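Endoglucanase (Clostridium thermocellum, PDB 2E4T) hydrolyses internal beta-1,4-glucosidic links of cellulose and probably xyloglucan, this chain being the family 44 catalytic module of a larger enzyme. Local coordinates at residues K135-L147 against T151-Y164. Numbering follows the deposited sequence. Where two conformers were deposited one is given.
Sequences KEVKFEKGAPFSL and TEDDYVYMDEFVNY. With CA (calcium ion), chain C; GOL (glycerol), chain H.
K135 reaches D153 from above its carbonyl plane, NZ standing 2.8 Å from D153 O. The bend in the lysine chain at chi2 (-60°) turns the ammonium to that oxygen and to a water shared with T151 O. D153 also faces the calcium: its OD1 and Y155 O both bind the ion, with two waters and with E54 and D150 completing the site. Parallel pairing runs from Y155 to Y157, led in by D154 O, which takes the N-H of E136. V156 uses both its backbone groups on the one strand, N to E136 O and O to K138 N. The Y155 ring lies alongside E136, whose carboxylate meets the ring edge, nearly perpendicular to it. A glycerol, probably from the crystallisation liquor, bonds through O3 to E136 OE1 and Y155 OH. On the same face, Y157 receives K141 over the ring centre, CG 3.8 Å from the centroid in a CH-pi contact. Where the helix starts, M158 CG touches V137 CG1 and the edge of the F139 ring. D159 N bonds to F139 O, while its carboxylate takes K141 N on the syn side of OD1 (2.9 Å). E160 OE2 is gripped from opposite faces of its plane, by K141 NZ in a salt bridge (2.7 Å) and by S146 N (2.8 Å). K141 has CG anti to its backbone N (chi1 -172°), and its extended chain crosses the Y157 ring to that oxygen; NZ also bonds to P144 O. N163 CB sits over a face of F145, and Y164 offers its ring edge to L147 O. The whole is a three-stranded mixed sheet with a calcium site, an excursion from the TIM barrel: middle strand 134-138 lies parallel to 155-157, which runs into helix 158-169, and antiparallel to 114-116.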
# COMPACT_ATOMS: atom_id res chain seq x y z
N LYS A 135 10.30 23.10 -14.74
CA LYS A 135 9.74 24.18 -13.92
C LYS A 135 10.04 23.88 -12.45
O LYS A 135 9.96 22.71 -12.01
CB LYS A 135 8.23 24.27 -14.11
CG LYS A 135 7.79 24.54 -15.53
CD LYS A 135 8.31 25.84 -16.10
CE LYS A 135 7.80 26.09 -17.52
NZ LYS A 135 8.37 27.39 -18.05
N GLU A 136 10.42 24.91 -11.70
CA GLU A 136 10.69 24.77 -10.29
C GLU A 136 9.39 24.64 -9.50
O GLU A 136 8.48 25.45 -9.71
CB GLU A 136 11.49 26.00 -9.80
CG GLU A 136 11.88 25.90 -8.32
CD GLU A 136 12.51 27.14 -7.77
OE1 GLU A 136 13.30 27.79 -8.48
OE2 GLU A 136 12.19 27.50 -6.58
N VAL A 137 9.32 23.66 -8.61
CA VAL A 137 8.17 23.53 -7.75
C VAL A 137 8.33 24.38 -6.51
O VAL A 137 9.38 24.36 -5.85
CB VAL A 137 8.00 22.05 -7.30
CG1 VAL A 137 6.90 21.95 -6.27
CG2 VAL A 137 7.67 21.21 -8.56
N LYS A 138 7.28 25.16 -6.20
CA LYS A 138 7.17 25.83 -4.91
C LYS A 138 5.94 25.28 -4.23
O LYS A 138 4.89 25.07 -4.88
CB LYS A 138 7.09 27.36 -5.08
CG LYS A 138 8.43 27.94 -5.49
CD LYS A 138 8.39 29.44 -5.50
CE LYS A 138 9.79 30.09 -5.46
NZ LYS A 138 10.57 29.69 -6.72
N PHE A 139 6.02 25.08 -2.91
CA PHE A 139 4.88 24.49 -2.24
C PHE A 139 3.74 25.49 -2.02
O PHE A 139 2.57 25.10 -2.10
CB PHE A 139 5.32 23.84 -0.94
CG PHE A 139 6.36 22.76 -1.17
CD1 PHE A 139 6.29 21.88 -2.25
CD2 PHE A 139 7.40 22.60 -0.26
CE1 PHE A 139 7.25 20.85 -2.41
CE2 PHE A 139 8.33 21.59 -0.43
CZ PHE A 139 8.26 20.75 -1.51
N GLU A 140 4.11 26.74 -1.72
CA GLU A 140 3.12 27.81 -1.47
C GLU A 140 3.25 28.88 -2.53
O GLU A 140 4.31 29.51 -2.68
CB GLU A 140 3.28 28.46 -0.13
CG GLU A 140 2.85 27.52 0.92
CD GLU A 140 2.73 28.10 2.33
OE1 GLU A 140 2.40 29.32 2.46
OE2 GLU A 140 2.85 27.35 3.34
N LYS A 141 2.15 29.17 -3.23
CA LYS A 141 2.17 30.25 -4.23
C LYS A 141 2.40 31.63 -3.61
O LYS A 141 3.11 32.46 -4.19
CB LYS A 141 0.87 30.22 -5.02
CG LYS A 141 0.86 31.18 -6.21
CD LYS A 141 -0.37 31.08 -7.01
CE LYS A 141 -0.32 31.90 -8.30
NZ LYS A 141 -1.60 31.92 -9.02
N GLY A 142 1.77 31.88 -2.46
CA GLY A 142 1.87 33.21 -1.80
C GLY A 142 1.31 34.35 -2.63
O GLY A 142 1.68 35.51 -2.45
N ALA A 143 0.40 34.06 -3.49
CA ALA A 143 -0.40 35.00 -4.27
C ALA A 143 -1.69 34.24 -4.57
O ALA A 143 -1.75 33.01 -4.42
CB ALA A 143 0.29 35.42 -5.57
N PRO A 144 -2.74 34.94 -5.00
CA PRO A 144 -4.02 34.25 -5.15
C PRO A 144 -3.96 33.11 -6.14
O PRO A 144 -3.35 33.21 -7.21
CB PRO A 144 -4.95 35.39 -5.62
CG PRO A 144 -4.33 36.65 -5.04
CD PRO A 144 -2.86 36.42 -5.17
N PHE A 145 -4.65 32.03 -5.79
CA PHE A 145 -4.76 30.89 -6.68
C PHE A 145 -5.57 31.21 -7.93
O PHE A 145 -6.55 31.99 -7.85
CB PHE A 145 -5.44 29.71 -5.97
CG PHE A 145 -4.70 29.20 -4.76
CD1 PHE A 145 -3.32 29.04 -4.78
CD2 PHE A 145 -5.41 28.83 -3.62
CE1 PHE A 145 -2.68 28.52 -3.65
CE2 PHE A 145 -4.77 28.30 -2.51
CZ PHE A 145 -3.41 28.16 -2.53
N SER A 146 -5.27 30.49 -8.99
CA SER A 146 -6.08 30.47 -10.18
C SER A 146 -6.41 29.03 -10.55
O SER A 146 -5.59 28.11 -10.33
CB SER A 146 -5.32 31.09 -11.34
OG SER A 146 -6.10 31.04 -12.50
N LEU A 147 -7.59 28.84 -11.17
CA LEU A 147 -7.93 27.55 -11.80
C LEU A 147 -7.34 27.39 -13.19
O LEU A 147 -7.43 26.30 -13.78
CB LEU A 147 -9.44 27.37 -11.85
CG LEU A 147 -10.15 27.42 -10.51
CD1 LEU A 147 -11.65 27.30 -10.69
CD2 LEU A 147 -9.66 26.32 -9.55
N THR A 151 1.06 28.75 -17.44
CA THR A 151 1.99 27.80 -17.98
C THR A 151 3.24 28.50 -18.52
O THR A 151 4.20 27.80 -18.90
CB THR A 151 1.38 26.94 -19.10
OG1 THR A 151 0.81 27.84 -20.06
CG2 THR A 151 0.29 26.05 -18.55
N GLU A 152 3.29 29.82 -18.53
CA GLU A 152 4.40 30.54 -19.16
C GLU A 152 5.51 30.95 -18.18
O GLU A 152 6.62 31.36 -18.59
CB GLU A 152 3.83 31.72 -19.97
CG GLU A 152 2.79 31.24 -21.03
CD GLU A 152 3.30 30.02 -21.86
OE1 GLU A 152 4.38 30.12 -22.51
OE2 GLU A 152 2.65 28.93 -21.85
N ASP A 153 5.24 30.88 -16.88
CA ASP A 153 6.17 31.29 -15.90
C ASP A 153 7.07 30.11 -15.54
O ASP A 153 7.00 29.02 -16.16
CB ASP A 153 5.48 31.95 -14.71
CG ASP A 153 4.66 31.00 -13.87
OD1 ASP A 153 4.74 29.80 -14.13
OD2 ASP A 153 3.91 31.50 -12.99
N ASP A 154 7.94 30.34 -14.58
CA ASP A 154 9.01 29.39 -14.25
C ASP A 154 8.68 28.40 -13.13
O ASP A 154 9.52 27.56 -12.78
CB ASP A 154 10.30 30.15 -13.85
CG ASP A 154 10.88 30.97 -14.98
OD1 ASP A 154 10.54 30.68 -16.15
OD2 ASP A 154 11.71 31.86 -14.67
N TYR A 155 7.43 28.46 -12.60
CA TYR A 155 7.11 27.81 -11.35
C TYR A 155 5.83 27.02 -11.46
O TYR A 155 4.94 27.37 -12.19
CB TYR A 155 6.90 28.84 -10.21
CG TYR A 155 8.15 29.66 -10.03
CD1 TYR A 155 9.26 29.10 -9.42
CD2 TYR A 155 8.26 30.96 -10.52
CE1 TYR A 155 10.46 29.75 -9.36
CE2 TYR A 155 9.47 31.66 -10.42
CZ TYR A 155 10.55 31.04 -9.86
OH TYR A 155 11.70 31.78 -9.80
N VAL A 156 5.76 25.94 -10.63
CA VAL A 156 4.53 25.17 -10.47
C VAL A 156 4.27 25.08 -8.96
O VAL A 156 5.20 24.79 -8.20
CB VAL A 156 4.70 23.78 -11.11
CG1 VAL A 156 3.56 22.89 -10.84
CG2 VAL A 156 4.91 23.92 -12.65
N TYR A 157 3.03 25.34 -8.55
CA TYR A 157 2.73 25.51 -7.14
C TYR A 157 1.87 24.33 -6.63
O TYR A 157 0.79 24.05 -7.17
CB TYR A 157 1.97 26.82 -6.90
CG TYR A 157 2.80 28.00 -7.32
CD1 TYR A 157 3.85 28.44 -6.54
CD2 TYR A 157 2.56 28.68 -8.53
CE1 TYR A 157 4.63 29.53 -6.91
CE2 TYR A 157 3.36 29.75 -8.93
CZ TYR A 157 4.39 30.18 -8.08
OH TYR A 157 5.20 31.24 -8.43
N MET A 158 2.35 23.67 -5.58
CA MET A 158 1.59 22.52 -5.06
C MET A 158 0.29 22.92 -4.39
O MET A 158 -0.72 22.20 -4.56
CB MET A 158 2.44 21.65 -4.12
CG MET A 158 3.57 20.92 -4.82
SD MET A 158 3.00 19.80 -6.12
CE MET A 158 3.30 20.78 -7.59
N ASP A 159 0.28 24.00 -3.61
CA ASP A 159 -0.98 24.37 -2.99
C ASP A 159 -2.04 24.76 -4.06
O ASP A 159 -3.22 24.50 -3.86
CB ASP A 159 -0.80 25.41 -1.87
CG ASP A 159 -0.19 26.73 -2.29
OD1 ASP A 159 0.25 26.95 -3.43
OD2 ASP A 159 -0.16 27.60 -1.33
N GLU A 160 -1.60 25.38 -5.17
CA GLU A 160 -2.52 25.73 -6.22
C GLU A 160 -3.11 24.47 -6.88
O GLU A 160 -4.30 24.43 -7.23
CB GLU A 160 -1.82 26.63 -7.24
CG GLU A 160 -2.80 27.24 -8.24
CD GLU A 160 -2.13 28.30 -9.10
OE1 GLU A 160 -1.06 27.99 -9.73
OE2 GLU A 160 -2.66 29.45 -9.14
N PHE A 161 -2.28 23.42 -7.03
CA PHE A 161 -2.74 22.13 -7.55
C PHE A 161 -3.82 21.56 -6.60
O PHE A 161 -4.92 21.15 -7.04
CB PHE A 161 -1.51 21.23 -7.65
CG PHE A 161 -1.67 19.80 -8.14
CD1 PHE A 161 -2.80 19.31 -8.77
CD2 PHE A 161 -0.56 18.96 -7.96
CE1 PHE A 161 -2.85 17.99 -9.18
CE2 PHE A 161 -0.61 17.64 -8.38
CZ PHE A 161 -1.74 17.16 -9.00
N VAL A 162 -3.51 21.49 -5.31
CA VAL A 162 -4.50 20.99 -4.34
C VAL A 162 -5.77 21.83 -4.39
O VAL A 162 -6.89 21.32 -4.35
CB VAL A 162 -3.89 20.90 -2.93
CG1 VAL A 162 -4.96 20.51 -1.91
CG2 VAL A 162 -2.76 19.88 -2.93
N ASN A 163 -5.62 23.17 -4.49
CA ASN A 163 -6.81 24.02 -4.55
C ASN A 163 -7.68 23.65 -5.78
O ASN A 163 -8.92 23.65 -5.70
CB ASN A 163 -6.37 25.49 -4.64
CG ASN A 163 -7.56 26.40 -4.74
OD1 ASN A 163 -8.29 26.60 -3.74
ND2 ASN A 163 -7.84 26.92 -5.94
N TYR A 164 -7.06 23.36 -6.93
CA TYR A 164 -7.81 22.98 -8.11
C TYR A 164 -8.64 21.71 -7.84
O TYR A 164 -9.84 21.61 -8.22
CB TYR A 164 -6.84 22.78 -9.28
CG TYR A 164 -7.51 22.44 -10.58
CD1 TYR A 164 -7.76 23.46 -11.50
CD2 TYR A 164 -7.87 21.13 -10.93
CE1 TYR A 164 -8.38 23.21 -12.72
CE2 TYR A 164 -8.49 20.89 -12.16
CZ TYR A 164 -8.77 21.94 -13.05
OH TYR A 164 -9.39 21.62 -14.24
CA CA C . 3.35 27.87 -13.81
C1 GOL H . 16.77 32.10 -8.62
O1 GOL H . 16.84 33.45 -9.00
C2 GOL H . 15.28 31.82 -8.58
O2 GOL H . 14.72 31.96 -9.88
C3 GOL H . 15.02 30.50 -7.91
O3 GOL H . 13.65 30.35 -8.01
O HOH W 1 6.82 27.92 -20.26
O HOH W 2 3.76 33.64 -6.49
O HOH W 3 -0.20 30.28 -1.25
O HOH W 4 -6.16 26.32 -8.22
O HOH W 5 2.37 29.35 -12.23
O HOH W 6 5.01 27.20 -15.39